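Local coordinates for amidohydrolase (Mycoplasma synoviae, PDB 3OVG), which hydrolyses 1,4-lactones, among them D-xylono-1,4-lactone 5-phosphate and L-arabino-1,4-lactone 5-phosphate, using two zinc ions per subunit, at residues 64-78 with 93-107. Sequence-based numbering, arbitrary orientation.
Sequences STIVTMDPPNVGRDV and GNVIMSTGFHKAKFY
Ile66 and Thr68 zip parallel onto strand 94-97: Ile66 N donates to Asn94 O (2.9 Å) and Thr68 N to Ile96 O (2.9 Å), while Ile66 O accepts Ile96 N. Helix 78-88 makes the crossover, a right-handed beta-alpha-beta unit of the phosphotriesterase-type TIM barrel. Beyond Thr68 the strands part, and a water bonded to Thr68 O, Asp70 O and Ser98 N bridges the chains there. Arg76 adds a direct link beside it: NH1 donates to Ser98 O (3.0 Å), which lies in the guanidinium plane; NH1 also forms a salt bridge with Glu129. Its chain leaves with CG anti to the backbone N (chi1 -165°), laying CG against Met97 CE at 3.4 Å. Packing is tight again at the loops, where Pro71 CB meets Gly100 O (3.3 Å) and Val74 sets CG1 against His102 CD2 and CG2 against Phe106 CB, crossing both side chains at about a right angle. The partly exposed side is at Asn73, where a second water links Asn73 N, Gly100 O and Tyr107 OH. That hydroxyl also takes His102 N (2.7 Å), in the phenol plane. With Asp70 hydrogen-bonded to the zinc ligand His28 and His102 beside a zinc ion, these polar links probably steady the loops bordering the metal site.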
loop_
_atom_site.group_PDB
_atom_site.type_symbol
_atom_site.label_atom_id
_atom_site.label_comp_id
_atom_site.label_asym_id
_atom_site.label_seq_id
_atom_site.Cartn_x
_atom_site.Cartn_y
_atom_site.Cartn_z
ATOM N N SER A 64 24.146 -14.308 32.561
ATOM C CA SER A 64 24.229 -15.769 32.410
ATOM C C SER A 64 23.085 -16.337 31.579
ATOM O O SER A 64 23.290 -17.152 30.682
ATOM C CB SER A 64 24.181 -16.471 33.785
ATOM O OG SER A 64 25.373 -16.292 34.529
ATOM N N THR A 65 21.854 -15.942 31.897
ATOM C CA THR A 65 20.732 -16.642 31.295
ATOM C C THR A 65 19.895 -15.799 30.330
ATOM O O THR A 65 19.552 -14.664 30.624
ATOM C CB THR A 65 19.831 -17.282 32.380
ATOM O OG1 THR A 65 20.609 -18.207 33.158
ATOM C CG2 THR A 65 18.678 -18.008 31.726
ATOM N N ILE A 66 19.556 -16.366 29.182
ATOM C CA ILE A 66 18.624 -15.695 28.289
ATOM C C ILE A 66 17.418 -16.570 27.999
ATOM O O ILE A 66 17.560 -17.709 27.572
ATOM C CB ILE A 66 19.322 -15.217 26.977
ATOM C CG1 ILE A 66 20.314 -14.114 27.306
ATOM C CG2 ILE A 66 18.302 -14.708 25.964
ATOM C CD1 ILE A 66 21.325 -13.834 26.231
ATOM N N VAL A 67 16.222 -16.052 28.279
ATOM C CA VAL A 67 14.987 -16.749 27.927
ATOM C C VAL A 67 14.503 -16.302 26.524
ATOM O O VAL A 67 14.036 -15.180 26.333
ATOM C CB VAL A 67 13.880 -16.474 28.966
ATOM C CG1 VAL A 67 12.641 -17.348 28.723
ATOM C CG2 VAL A 67 14.430 -16.675 30.403
ATOM N N THR A 68 14.575 -17.195 25.553
ATOM C CA THR A 68 14.150 -16.852 24.213
ATOM C C THR A 68 12.647 -17.123 24.041
ATOM O O THR A 68 12.203 -18.269 24.055
ATOM C CB THR A 68 15.000 -17.589 23.148
ATOM O OG1 THR A 68 14.897 -18.998 23.347
ATOM C CG2 THR A 68 16.482 -17.192 23.293
HETATM N N MSE A 69 11.874 -16.061 23.861
HETATM C CA MSE A 69 10.422 -16.164 23.916
HETATM C C MSE A 69 9.726 -16.399 22.546
HETATM O O MSE A 69 8.836 -15.655 22.162
HETATM C CB MSE A 69 9.837 -14.932 24.629
HETATM C CG MSE A 69 10.196 -14.861 26.148
HETATM SE SE MSE A 69 9.606 -16.460 27.161
HETATM C CE MSE A 69 7.798 -16.756 26.368
ATOM N N ASP A 70 10.126 -17.434 21.826
ATOM C CA ASP A 70 9.455 -17.741 20.569
ATOM C C ASP A 70 8.548 -18.971 20.703
ATOM O O ASP A 70 9.028 -20.070 20.938
ATOM C CB ASP A 70 10.503 -17.996 19.511
ATOM C CG ASP A 70 11.667 -16.994 19.598
ATOM O OD1 ASP A 70 12.674 -17.312 20.288
ATOM O OD2 ASP A 70 11.548 -15.910 18.983
ATOM N N PRO A 71 7.233 -18.786 20.567
ATOM C CA PRO A 71 6.391 -19.983 20.640
ATOM C C PRO A 71 6.616 -20.786 19.351
ATOM O O PRO A 71 7.108 -20.259 18.362
ATOM C CB PRO A 71 4.966 -19.423 20.645
ATOM C CG PRO A 71 5.074 -17.980 20.122
ATOM C CD PRO A 71 6.539 -17.628 19.982
ATOM N N PRO A 72 6.244 -22.062 19.354
ATOM C CA PRO A 72 6.608 -22.957 18.236
ATOM C C PRO A 72 6.300 -22.389 16.847
ATOM O O PRO A 72 7.110 -22.515 15.930
ATOM C CB PRO A 72 5.728 -24.196 18.462
ATOM C CG PRO A 72 5.139 -24.069 19.821
ATOM C CD PRO A 72 5.529 -22.749 20.437
ATOM N N ASN A 73 5.121 -21.787 16.689
ATOM C CA ASN A 73 4.635 -21.444 15.350
ATOM C C ASN A 73 5.043 -20.052 14.890
ATOM O O ASN A 73 4.710 -19.662 13.790
ATOM C CB ASN A 73 3.122 -21.562 15.286
ATOM C CG ASN A 73 2.634 -22.966 15.647
ATOM O OD1 ASN A 73 2.969 -23.959 14.979
ATOM N ND2 ASN A 73 1.851 -23.048 16.698
ATOM N N VAL A 74 5.740 -19.310 15.737
ATOM C CA VAL A 74 6.153 -17.965 15.365
ATOM C C VAL A 74 7.680 -17.809 15.501
ATOM O O VAL A 74 8.179 -17.315 16.492
ATOM C CB VAL A 74 5.338 -16.918 16.146
ATOM C CG1 VAL A 74 5.727 -15.490 15.747
ATOM C CG2 VAL A 74 3.863 -17.127 15.852
ATOM N N GLY A 75 8.411 -18.316 14.514
ATOM C CA GLY A 75 9.845 -18.092 14.431
ATOM C C GLY A 75 10.822 -19.011 15.148
ATOM O O GLY A 75 12.029 -18.937 14.879
ATOM N N ARG A 76 10.316 -19.892 16.013
ATOM C CA ARG A 76 11.162 -20.701 16.887
ATOM C C ARG A 76 11.992 -21.651 16.069
ATOM O O ARG A 76 11.486 -22.308 15.135
ATOM C CB ARG A 76 10.322 -21.488 17.899
ATOM C CG ARG A 76 11.135 -22.058 19.052
ATOM C CD ARG A 76 10.289 -22.932 20.025
ATOM N NE ARG A 76 9.936 -24.221 19.407
ATOM C CZ ARG A 76 9.207 -25.182 19.977
ATOM N NH1 ARG A 76 8.692 -25.013 21.206
ATOM N NH2 ARG A 76 8.963 -26.318 19.276
ATOM N N ASP A 77 13.263 -21.751 16.438
ATOM C CA ASP A 77 14.198 -22.633 15.744
ATOM C C ASP A 77 14.971 -23.412 16.813
ATOM O O ASP A 77 15.925 -22.908 17.411
ATOM C CB ASP A 77 15.115 -21.819 14.817
ATOM C CG ASP A 77 16.030 -22.699 13.955
ATOM O OD1 ASP A 77 16.354 -23.828 14.379
ATOM O OD2 ASP A 77 16.450 -22.246 12.866
ATOM N N VAL A 78 14.534 -24.642 17.056
ATOM C CA VAL A 78 15.150 -25.495 18.072
ATOM C C VAL A 78 16.607 -25.820 17.758
ATOM O O VAL A 78 17.475 -25.751 18.618
ATOM C CB VAL A 78 14.356 -26.845 18.221
ATOM C CG1 VAL A 78 15.111 -27.845 19.079
ATOM C CG2 VAL A 78 13.005 -26.592 18.773
ATOM N N GLY A 93 26.724 -19.708 30.164
ATOM C CA GLY A 93 25.490 -19.217 29.561
ATOM C C GLY A 93 24.380 -20.265 29.600
ATOM O O GLY A 93 24.660 -21.448 29.401
ATOM N N ASN A 94 23.137 -19.845 29.855
ATOM C CA ASN A 94 21.987 -20.756 29.797
ATOM C C ASN A 94 20.910 -20.226 28.857
ATOM O O ASN A 94 20.682 -19.002 28.782
ATOM C CB ASN A 94 21.316 -20.949 31.164
ATOM C CG ASN A 94 22.283 -21.421 32.262
ATOM O OD1 ASN A 94 22.637 -20.644 33.173
ATOM N ND2 ASN A 94 22.696 -22.690 32.192
ATOM N N VAL A 95 20.230 -21.141 28.172
ATOM C CA VAL A 95 19.072 -20.788 27.348
ATOM C C VAL A 95 17.796 -21.527 27.787
ATOM O O VAL A 95 17.789 -22.756 28.020
ATOM C CB VAL A 95 19.340 -21.069 25.881
ATOM C CG1 VAL A 95 18.090 -20.742 25.044
ATOM C CG2 VAL A 95 20.565 -20.259 25.400
ATOM N N ILE A 96 16.714 -20.770 27.924
ATOM C CA ILE A 96 15.434 -21.366 28.243
ATOM C C ILE A 96 14.528 -21.075 27.069
ATOM O O ILE A 96 14.400 -19.926 26.651
ATOM C CB ILE A 96 14.856 -20.801 29.531
ATOM C CG1 ILE A 96 15.724 -21.236 30.726
ATOM C CG2 ILE A 96 13.387 -21.267 29.703
ATOM C CD1 ILE A 96 15.220 -20.649 32.066
HETATM N N MSE A 97 13.920 -22.111 26.502
HETATM C CA MSE A 97 13.082 -21.896 25.334
HETATM C C MSE A 97 11.611 -22.055 25.700
HETATM O O MSE A 97 11.303 -22.570 26.774
HETATM C CB MSE A 97 13.483 -22.856 24.202
HETATM C CG MSE A 97 14.819 -22.443 23.557
HETATM SE SE MSE A 97 15.142 -23.669 22.038
HETATM C CE MSE A 97 13.993 -22.835 20.658
ATOM N N SER A 98 10.713 -21.669 24.783
ATOM C CA SER A 98 9.299 -21.562 25.127
ATOM C C SER A 98 8.416 -22.493 24.354
ATOM O O SER A 98 8.673 -22.786 23.168
ATOM C CB SER A 98 8.813 -20.141 24.902
ATOM O OG SER A 98 7.476 -19.987 25.345
ATOM N N THR A 99 7.345 -22.941 24.997
ATOM C CA THR A 99 6.252 -23.525 24.213
ATOM C C THR A 99 5.041 -22.549 24.154
ATOM O O THR A 99 5.175 -21.367 24.425
ATOM C CB THR A 99 5.857 -24.973 24.691
ATOM O OG1 THR A 99 4.870 -25.510 23.810
ATOM C CG2 THR A 99 5.278 -24.981 26.122
ATOM N N GLY A 100 3.880 -23.010 23.728
ATOM C CA GLY A 100 2.728 -22.129 23.695
ATOM C C GLY A 100 2.464 -21.323 22.426
ATOM O O GLY A 100 2.767 -21.748 21.323
ATOM N N PHE A 101 1.894 -20.135 22.603
ATOM C CA PHE A 101 1.302 -19.374 21.503
ATOM C C PHE A 101 1.593 -17.887 21.566
ATOM O O PHE A 101 1.768 -17.339 22.656
ATOM C CB PHE A 101 -0.190 -19.570 21.539
ATOM C CG PHE A 101 -0.581 -20.966 21.214
ATOM C CD1 PHE A 101 -0.718 -21.355 19.891
ATOM C CD2 PHE A 101 -0.718 -21.904 22.208
ATOM C CE1 PHE A 101 -1.053 -22.657 19.571
ATOM C CE2 PHE A 101 -1.052 -23.232 21.888
ATOM C CZ PHE A 101 -1.216 -23.593 20.582
ATOM N N HIS A 102 1.634 -17.251 20.396
ATOM C CA HIS A 102 1.693 -15.793 20.316
ATOM C C HIS A 102 0.266 -15.220 20.328
ATOM O O HIS A 102 -0.696 -15.952 20.580
ATOM C CB HIS A 102 2.403 -15.380 19.046
ATOM C CG HIS A 102 3.336 -14.235 19.253
ATOM N ND1 HIS A 102 2.936 -13.053 19.841
ATOM C CD2 HIS A 102 4.654 -14.092 18.974
ATOM C CE1 HIS A 102 3.967 -12.230 19.910
ATOM N NE2 HIS A 102 5.021 -12.834 19.388
ATOM N N LYS A 103 0.123 -13.920 20.073
ATOM C CA LYS A 103 -1.200 -13.315 19.971
ATOM C C LYS A 103 -1.925 -13.846 18.743
ATOM O O LYS A 103 -1.283 -14.337 17.778
ATOM C CB LYS A 103 -1.089 -11.784 19.843
ATOM C CG LYS A 103 -0.298 -11.324 18.635
ATOM C CD LYS A 103 0.020 -9.821 18.690
ATOM C CE LYS A 103 0.885 -9.415 17.513
ATOM N NZ LYS A 103 1.268 -7.971 17.517
ATOM N N ALA A 104 -3.248 -13.702 18.774
ATOM C CA ALA A 104 -4.140 -14.286 17.767
ATOM C C ALA A 104 -3.847 -13.827 16.346
ATOM O O ALA A 104 -4.117 -14.552 15.389
ATOM C CB ALA A 104 -5.573 -13.965 18.097
ATOM N N LYS A 105 -3.349 -12.595 16.212
ATOM C CA LYS A 105 -3.049 -12.027 14.908
ATOM C C LYS A 105 -2.140 -12.940 14.105
ATOM O O LYS A 105 -2.185 -12.921 12.871
ATOM C CB LYS A 105 -2.330 -10.669 15.056
ATOM C CG LYS A 105 -2.178 -9.906 13.722
ATOM C CD LYS A 105 -1.284 -8.630 13.870
ATOM C CE LYS A 105 -1.297 -7.809 12.568
ATOM N NZ LYS A 105 -0.975 -6.358 12.760
ATOM N N PHE A 106 -1.294 -13.701 14.799
ATOM C CA PHE A 106 -0.326 -14.592 14.146
ATOM C C PHE A 106 -0.835 -16.005 13.860
ATOM O O PHE A 106 -0.054 -16.868 13.475
ATOM C CB PHE A 106 0.974 -14.673 14.945
ATOM C CG PHE A 106 1.711 -13.378 15.010
ATOM C CD1 PHE A 106 1.732 -12.527 13.919
ATOM C CD2 PHE A 106 2.388 -13.005 16.155
ATOM C CE1 PHE A 106 2.420 -11.322 13.969
ATOM C CE2 PHE A 106 3.086 -11.811 16.209
ATOM C CZ PHE A 106 3.101 -10.961 15.109
ATOM N N TYR A 107 -2.135 -16.226 14.041
ATOM C CA TYR A 107 -2.749 -17.518 13.739
ATOM C C TYR A 107 -4.022 -17.347 12.905
ATOM O O TYR A 107 -4.919 -16.583 13.262
ATOM C CB TYR A 107 -3.107 -18.261 15.035
ATOM C CG TYR A 107 -1.898 -18.487 15.895
ATOM C CD1 TYR A 107 -1.518 -17.533 16.802
ATOM C CD2 TYR A 107 -1.109 -19.620 15.747
ATOM C CE1 TYR A 107 -0.423 -17.697 17.562
ATOM C CE2 TYR A 107 0.021 -19.800 16.504
ATOM C CZ TYR A 107 0.345 -18.823 17.429
ATOM O OH TYR A 107 1.449 -18.919 18.243
HETATM O O HOH W 1 11.511 -20.742 22.233
HETATM O O HOH W 2 2.688 -21.380 18.589
#